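Local coordinates for protein Tubulin/ftsz, gtpase (Methanosaeta thermophila, PDB 3ZID) that binds GTP, has GTPase activity and, as a tubulin-like protein of the CetZ family, is probably involved in the control of archaeal cell shape, at residues A273-V286 against V303-L317. Sequence-based numbering, arbitrary orientation.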
# COMPACT_ATOMS: atom_id res chain seq x y z
N ALA A 273 3.97 6.12 -16.31
CA ALA A 273 5.02 6.15 -15.30
C ALA A 273 5.60 7.55 -15.08
O ALA A 273 5.55 8.42 -15.96
CB ALA A 273 6.13 5.17 -15.66
N MET A 274 6.09 7.78 -13.87
CA MET A 274 6.89 8.95 -13.54
C MET A 274 8.24 8.40 -13.07
O MET A 274 8.31 7.59 -12.15
CB MET A 274 6.23 9.78 -12.43
CG MET A 274 6.97 11.10 -12.10
SD MET A 274 6.06 12.10 -10.89
CE MET A 274 6.09 11.04 -9.46
N ILE A 275 9.31 8.79 -13.76
CA ILE A 275 10.66 8.35 -13.38
C ILE A 275 11.44 9.54 -12.80
O ILE A 275 11.57 10.56 -13.46
CB ILE A 275 11.45 7.79 -14.59
CG1 ILE A 275 10.64 6.73 -15.35
CG2 ILE A 275 12.79 7.25 -14.16
CD1 ILE A 275 10.35 5.49 -14.58
N VAL A 276 11.92 9.42 -11.57
CA VAL A 276 12.68 10.48 -10.94
C VAL A 276 14.11 10.00 -10.75
O VAL A 276 14.33 8.95 -10.17
CB VAL A 276 12.10 10.88 -9.55
CG1 VAL A 276 12.91 12.04 -8.93
CG2 VAL A 276 10.65 11.26 -9.67
N ILE A 277 15.06 10.77 -11.28
CA ILE A 277 16.48 10.49 -11.12
C ILE A 277 17.08 11.50 -10.15
O ILE A 277 16.94 12.71 -10.34
CB ILE A 277 17.27 10.63 -12.44
CG1 ILE A 277 16.51 10.00 -13.60
CG2 ILE A 277 18.68 10.04 -12.30
CD1 ILE A 277 16.73 8.54 -13.70
N GLN A 278 17.73 11.00 -9.12
CA GLN A 278 18.31 11.86 -8.11
C GLN A 278 19.77 11.51 -7.90
O GLN A 278 20.11 10.34 -7.78
CB GLN A 278 17.56 11.71 -6.80
CG GLN A 278 18.08 12.58 -5.68
CD GLN A 278 17.24 12.43 -4.41
OE1 GLN A 278 17.17 11.36 -3.82
NE2 GLN A 278 16.57 13.50 -4.03
N GLY A 279 20.63 12.52 -7.81
CA GLY A 279 22.03 12.26 -7.51
C GLY A 279 22.91 13.47 -7.76
O GLY A 279 22.40 14.52 -8.15
N SER A 280 24.21 13.33 -7.49
CA SER A 280 25.16 14.42 -7.73
C SER A 280 25.09 14.86 -9.17
O SER A 280 24.90 14.05 -10.07
CB SER A 280 26.59 14.01 -7.36
OG SER A 280 26.68 13.69 -5.99
N ARG A 281 25.26 16.15 -9.39
CA ARG A 281 25.11 16.74 -10.71
C ARG A 281 26.03 16.04 -11.73
O ARG A 281 25.68 15.86 -12.90
CB ARG A 281 25.43 18.25 -10.63
CG ARG A 281 25.24 19.05 -11.90
CD ARG A 281 25.74 20.49 -11.70
NE ARG A 281 25.02 21.25 -10.68
CZ ARG A 281 23.85 21.86 -10.84
NH1 ARG A 281 23.20 21.84 -12.01
NH2 ARG A 281 23.31 22.52 -9.83
N GLU A 282 27.23 15.65 -11.30
CA GLU A 282 28.18 15.09 -12.27
C GLU A 282 27.68 13.77 -12.86
O GLU A 282 28.09 13.36 -13.93
CB GLU A 282 29.59 14.96 -11.69
CG GLU A 282 29.70 14.03 -10.49
CD GLU A 282 29.47 14.76 -9.16
OE1 GLU A 282 28.87 15.87 -9.17
OE2 GLU A 282 29.90 14.19 -8.12
N TYR A 283 26.77 13.10 -12.17
CA TYR A 283 26.21 11.86 -12.70
C TYR A 283 25.06 12.07 -13.66
O TYR A 283 24.61 11.10 -14.28
CB TYR A 283 25.72 11.00 -11.56
CG TYR A 283 26.81 10.51 -10.65
CD1 TYR A 283 27.91 9.84 -11.15
CD2 TYR A 283 26.71 10.69 -9.27
CE1 TYR A 283 28.90 9.36 -10.32
CE2 TYR A 283 27.70 10.22 -8.43
CZ TYR A 283 28.80 9.55 -8.97
OH TYR A 283 29.78 9.08 -8.13
N LEU A 284 24.56 13.29 -13.77
CA LEU A 284 23.29 13.55 -14.48
C LEU A 284 23.48 14.14 -15.87
O LEU A 284 23.75 15.33 -16.04
CB LEU A 284 22.37 14.45 -13.65
CG LEU A 284 22.04 13.98 -12.23
CD1 LEU A 284 21.26 15.04 -11.48
CD2 LEU A 284 21.30 12.65 -12.20
N ASN A 285 23.35 13.28 -16.86
CA ASN A 285 23.44 13.68 -18.25
C ASN A 285 22.02 13.73 -18.80
O ASN A 285 21.41 12.69 -19.03
CB ASN A 285 24.28 12.64 -19.00
CG ASN A 285 24.52 12.99 -20.46
OD1 ASN A 285 23.68 13.60 -21.13
ND2 ASN A 285 25.66 12.56 -20.97
N VAL A 286 21.49 14.94 -18.94
CA VAL A 286 20.11 15.12 -19.37
C VAL A 286 19.79 14.45 -20.70
O VAL A 286 18.73 13.86 -20.87
CB VAL A 286 19.72 16.61 -19.42
CG1 VAL A 286 18.23 16.76 -19.71
CG2 VAL A 286 20.07 17.26 -18.11
N VAL A 303 5.38 8.54 -20.19
CA VAL A 303 6.38 8.62 -19.14
C VAL A 303 6.76 10.06 -18.84
O VAL A 303 7.11 10.80 -19.74
CB VAL A 303 7.66 7.86 -19.54
CG1 VAL A 303 8.68 7.91 -18.40
CG2 VAL A 303 7.33 6.42 -19.93
N PHE A 304 6.66 10.44 -17.58
CA PHE A 304 7.12 11.76 -17.13
C PHE A 304 8.42 11.56 -16.40
O PHE A 304 8.66 10.50 -15.81
CB PHE A 304 6.13 12.38 -16.14
CG PHE A 304 4.77 12.59 -16.70
CD1 PHE A 304 4.49 13.70 -17.47
CD2 PHE A 304 3.77 11.66 -16.47
CE1 PHE A 304 3.24 13.89 -17.98
CE2 PHE A 304 2.52 11.84 -16.99
CZ PHE A 304 2.25 12.95 -17.75
N LYS A 305 9.28 12.56 -16.44
CA LYS A 305 10.57 12.43 -15.80
C LYS A 305 10.88 13.64 -14.99
O LYS A 305 10.40 14.73 -15.27
CB LYS A 305 11.67 12.18 -16.83
CG LYS A 305 12.09 13.41 -17.59
CD LYS A 305 13.07 13.03 -18.67
CE LYS A 305 13.78 14.25 -19.23
NZ LYS A 305 14.57 14.89 -18.16
N GLY A 306 11.64 13.42 -13.93
CA GLY A 306 12.10 14.49 -13.07
C GLY A 306 13.55 14.23 -12.71
O GLY A 306 13.95 13.10 -12.48
N ILE A 307 14.35 15.28 -12.68
CA ILE A 307 15.72 15.16 -12.21
C ILE A 307 15.87 15.99 -10.93
O ILE A 307 15.40 17.12 -10.87
CB ILE A 307 16.71 15.58 -13.29
CG1 ILE A 307 16.28 14.97 -14.62
CG2 ILE A 307 18.07 15.06 -12.99
CD1 ILE A 307 16.93 15.60 -15.83
N VAL A 308 16.44 15.39 -9.89
CA VAL A 308 16.66 16.11 -8.65
C VAL A 308 18.14 16.05 -8.30
O VAL A 308 18.68 14.98 -8.08
CB VAL A 308 15.85 15.52 -7.46
CG1 VAL A 308 16.03 16.39 -6.21
CG2 VAL A 308 14.37 15.41 -7.83
N ILE A 309 18.78 17.20 -8.24
CA ILE A 309 20.16 17.26 -7.86
C ILE A 309 20.30 17.19 -6.36
O ILE A 309 19.71 17.98 -5.63
CB ILE A 309 20.83 18.51 -8.42
CG1 ILE A 309 20.61 18.54 -9.93
CG2 ILE A 309 22.34 18.53 -8.01
CD1 ILE A 309 21.12 19.76 -10.60
N LYS A 310 21.07 16.22 -5.90
CA LYS A 310 21.31 16.06 -4.49
C LYS A 310 22.53 15.17 -4.39
O LYS A 310 22.59 14.11 -5.02
CB LYS A 310 20.10 15.41 -3.80
CG LYS A 310 20.24 15.29 -2.30
CD LYS A 310 19.15 14.37 -1.73
CE LYS A 310 19.31 14.13 -0.23
NZ LYS A 310 18.33 13.10 0.26
N LYS A 311 23.50 15.60 -3.59
CA LYS A 311 24.76 14.87 -3.45
C LYS A 311 24.60 13.39 -3.13
O LYS A 311 23.99 13.01 -2.13
CB LYS A 311 25.66 15.55 -2.40
CG LYS A 311 27.04 14.89 -2.26
CD LYS A 311 27.98 15.74 -1.41
CE LYS A 311 29.39 15.14 -1.32
NZ LYS A 311 30.05 15.07 -2.66
N GLY A 312 25.16 12.55 -4.00
CA GLY A 312 25.16 11.12 -3.76
C GLY A 312 25.22 10.32 -5.04
O GLY A 312 25.02 10.85 -6.13
N GLU A 313 25.46 9.03 -4.89
CA GLU A 313 25.39 8.10 -6.00
C GLU A 313 23.93 8.06 -6.45
O GLU A 313 23.03 8.13 -5.62
CB GLU A 313 25.88 6.72 -5.57
CG GLU A 313 27.19 6.74 -4.78
CD GLU A 313 28.32 7.38 -5.56
OE1 GLU A 313 28.51 7.01 -6.74
OE2 GLU A 313 29.01 8.25 -5.01
N PRO A 314 23.69 8.02 -7.76
CA PRO A 314 22.33 8.14 -8.27
C PRO A 314 21.36 7.06 -7.79
O PRO A 314 21.75 5.91 -7.57
CB PRO A 314 22.51 8.07 -9.79
CG PRO A 314 23.92 7.52 -10.00
CD PRO A 314 24.70 7.95 -8.83
N ARG A 315 20.11 7.46 -7.60
CA ARG A 315 19.04 6.53 -7.31
C ARG A 315 17.83 6.94 -8.16
O ARG A 315 17.68 8.09 -8.59
CB ARG A 315 18.68 6.51 -5.83
CG ARG A 315 18.18 7.83 -5.26
CD ARG A 315 17.59 7.58 -3.86
NE ARG A 315 17.05 8.81 -3.29
CZ ARG A 315 16.41 8.87 -2.12
NH1 ARG A 315 16.22 7.76 -1.42
NH2 ARG A 315 15.96 10.03 -1.66
N VAL A 316 16.98 5.96 -8.43
CA VAL A 316 15.85 6.18 -9.29
C VAL A 316 14.60 5.71 -8.57
O VAL A 316 14.56 4.63 -7.97
CB VAL A 316 15.99 5.41 -10.63
CG1 VAL A 316 14.74 5.61 -11.49
CG2 VAL A 316 17.23 5.88 -11.38
N LEU A 317 13.58 6.54 -8.65
CA LEU A 317 12.25 6.16 -8.23
C LEU A 317 11.34 6.10 -9.44
O LEU A 317 11.29 7.01 -10.25
CB LEU A 317 11.70 7.17 -7.22
CG LEU A 317 10.25 6.87 -6.77
CD1 LEU A 317 10.27 5.83 -5.71
CD2 LEU A 317 9.61 8.14 -6.25
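Q278 and R315 lie side by side on neighbouring strands, the amide and guanidinium planes only 10° apart. OE1 of Q278 is gripped at the guanidinium edge, 2.6 Å from NE of R315 and 2.8 Å from its NH2. The Q278 chain gets there with CG anti to the backbone N (chi1 -180°) and an extended run beyond, which also brings its NE2 to 3.6 Å from CD of K310. A leucine in place of Q278 would probably leave NE and NH2 of R315 without this acceptor and set the guanidinium freer to turn, although NH1 also bonds to Y236. On this face helix 186-210 packs against V276, Q278 and L317. Strand 273-279 is flanked by strand 303-309, parallel to it across a right-handed beta-alpha-beta crossover through helix 286-296, and by antiparallel strand 315-317, in the mixed sheet of the C-terminal domain of the tubulin/FtsZ fold. On the other face CD1 of I277 meets CG2 of V316 at 3.6 Å, under helix 246-252. The contact stays close where the strands end, at buried S280 and P314. S280 OG accepts from G312 N (2.8 Å), while S280 N donates to G312 O, tying the two loops together. P314 CD sits over the Y283 ring, 3.9 Å from its centroid, in a CH-pi contact. Farther out, at the solvent side, I309 CD1 merely covers one face of the exposed R281 guanidinium, 3.3 Å from NH1.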